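Local coordinates for protein adenylate kinase (Thermus thermophilus, PDB 3CM0) that probably catalyses the reversible transfer of the terminal phosphate between ATP and AMP, yielding two ADP, and so helps balance cellular adenine nucleotides, at residues E113-E118 with D168-P173. Sequence-based numbering, arbitrary orientation.
Sequences EVPEEE and DGLGTP
Glu-113 and Gly-169 meet where two neighbouring parallel strands of the CORE sheet run out at their C-terminal ends, and an apolar cluster around Leu-170 extends the contact beyond the last parallel bridge. That bridge pairs Glu-113 with Asp-168. Its closing bond runs from Gly-169 N to Glu-113 O (2.8 Å, N-H...O angle 161°), the donor tilted 26° from the carbonyl plane. Glycine suits position Gly-169, since a modelled CB there would fall 2.9 Å from Val-114 CG2, a clash. Asp-168 OD1 accepts from Leu-170 N (3.0 Å), met from above the carboxylate plane; this Asx turn spans Asp-168 to Leu-170 just past the end of strand 164-168. Leu-170 meets the ring of Pro-115 tip to tip: its CG sits beside the backbone N (chi1 -90°), which puts this branch point 3.6 Å from Pro-115 CD. Its CD2 lies 3.9 Å from Val-114 CG1 and equally far from Glu-118 CG, whose carboxylate instead pairs with Arg-121. An alanine in place of Leu-170 would probably open a gap beside Pro-115 and leave Val-114 CG1 and the Glu-118 methylenes without this apolar partner. The contact thus ties the start of helix 116-130, whose C-terminal end enters the LID, to the loop carrying Gly-171, a predicted ATP-binding residue, between strand 164-168 and helix 173-184.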
loop_
_atom_site.group_PDB
_atom_site.type_symbol
_atom_site.label_atom_id
_atom_site.label_comp_id
_atom_site.label_asym_id
_atom_site.label_seq_id
_atom_site.Cartn_x
_atom_site.Cartn_y
_atom_site.Cartn_z
ATOM N N GLU A 113 -7.525 5.292 9.624
ATOM C CA GLU A 113 -8.949 5.643 9.582
ATOM C C GLU A 113 -9.160 7.119 9.859
ATOM O O GLU A 113 -8.604 7.657 10.818
ATOM C CB GLU A 113 -9.689 4.822 10.648
ATOM C CG GLU A 113 -9.516 3.312 10.467
ATOM C CD GLU A 113 -10.309 2.499 11.497
ATOM O OE1 GLU A 113 -10.473 2.973 12.649
ATOM O OE2 GLU A 113 -10.724 1.379 11.165
ATOM N N VAL A 114 -9.981 7.740 9.028
ATOM C CA VAL A 114 -10.241 9.190 9.142
ATOM C C VAL A 114 -11.708 9.410 8.832
ATOM O O VAL A 114 -12.244 8.774 7.948
ATOM C CB VAL A 114 -9.383 9.975 8.114
ATOM C CG1 VAL A 114 -9.654 11.477 8.223
ATOM C CG2 VAL A 114 -7.881 9.700 8.374
ATOM N N PRO A 115 -12.380 10.318 9.573
ATOM C CA PRO A 115 -13.803 10.576 9.311
ATOM C C PRO A 115 -13.935 11.044 7.861
ATOM O O PRO A 115 -13.134 11.858 7.399
ATOM C CB PRO A 115 -14.139 11.686 10.309
ATOM C CG PRO A 115 -13.252 11.440 11.416
ATOM C CD PRO A 115 -11.918 11.034 10.767
ATOM N N GLU A 116 -14.974 10.590 7.167
ATOM C CA GLU A 116 -15.117 10.925 5.763
ATOM C C GLU A 116 -15.235 12.409 5.512
ATOM O O GLU A 116 -14.720 12.901 4.523
ATOM C CB GLU A 116 -16.308 10.189 5.136
ATOM C CG GLU A 116 -16.433 10.495 3.640
ATOM C CD GLU A 116 -17.400 9.582 2.892
ATOM O OE1 GLU A 116 -17.786 9.931 1.753
ATOM O OE2 GLU A 116 -17.761 8.514 3.426
ATOM N N GLU A 117 -15.901 13.130 6.408
ATOM C CA GLU A 117 -16.016 14.571 6.201
ATOM C C GLU A 117 -14.629 15.241 6.168
ATOM O O GLU A 117 -14.407 16.185 5.409
ATOM C CB GLU A 117 -16.901 15.194 7.297
ATOM C CG GLU A 117 -16.470 14.813 8.713
ATOM C CD GLU A 117 -17.191 13.579 9.310
ATOM O OE1 GLU A 117 -17.302 12.499 8.661
ATOM O OE2 GLU A 117 -17.639 13.701 10.466
ATOM N N GLU A 118 -13.691 14.761 6.977
ATOM C CA GLU A 118 -12.349 15.329 6.995
ATOM C C GLU A 118 -11.579 14.918 5.728
ATOM O O GLU A 118 -10.804 15.720 5.153
ATOM C CB GLU A 118 -11.563 14.854 8.245
ATOM C CG GLU A 118 -12.164 15.408 9.569
ATOM C CD GLU A 118 -12.028 16.924 9.692
ATOM O OE1 GLU A 118 -11.349 17.534 8.844
ATOM O OE2 GLU A 118 -12.587 17.515 10.648
ATOM N N ASP A 168 -5.958 5.706 14.392
ATOM C CA ASP A 168 -6.676 6.995 14.218
ATOM C C ASP A 168 -5.784 7.928 13.389
ATOM O O ASP A 168 -4.720 8.342 13.829
ATOM C CB ASP A 168 -6.960 7.553 15.615
ATOM C CG ASP A 168 -7.558 8.967 15.606
ATOM O OD1 ASP A 168 -7.876 9.483 14.520
ATOM O OD2 ASP A 168 -7.708 9.550 16.719
ATOM N N GLY A 169 -6.223 8.257 12.178
ATOM C CA GLY A 169 -5.413 9.099 11.306
ATOM C C GLY A 169 -5.637 10.596 11.382
ATOM O O GLY A 169 -5.111 11.361 10.559
ATOM N N LEU A 170 -6.428 11.020 12.359
ATOM C CA LEU A 170 -6.671 12.455 12.558
ATOM C C LEU A 170 -5.570 12.921 13.508
ATOM O O LEU A 170 -5.196 12.196 14.424
ATOM C CB LEU A 170 -8.034 12.692 13.218
ATOM C CG LEU A 170 -9.250 12.866 12.326
ATOM C CD1 LEU A 170 -10.409 13.344 13.215
ATOM C CD2 LEU A 170 -8.957 13.910 11.206
ATOM N N GLY A 171 -5.045 14.131 13.301
ATOM C CA GLY A 171 -3.983 14.606 14.181
ATOM C C GLY A 171 -2.799 15.042 13.334
ATOM O O GLY A 171 -2.899 15.038 12.117
ATOM N N THR A 172 -1.695 15.446 13.953
ATOM C CA THR A 172 -0.546 15.854 13.146
ATOM C C THR A 172 0.173 14.604 12.665
ATOM O O THR A 172 -0.057 13.523 13.183
ATOM C CB THR A 172 0.464 16.646 13.946
ATOM O OG1 THR A 172 0.983 15.820 14.993
ATOM C CG2 THR A 172 -0.192 17.909 14.551
ATOM N N PRO A 173 1.053 14.739 11.665
ATOM C CA PRO A 173 1.792 13.579 11.155
ATOM C C PRO A 173 2.521 12.888 12.294
ATOM O O PRO A 173 2.583 11.658 12.377
ATOM C CB PRO A 173 2.761 14.209 10.155
ATOM C CG PRO A 173 1.925 15.297 9.557
ATOM C CD PRO A 173 1.274 15.919 10.805
#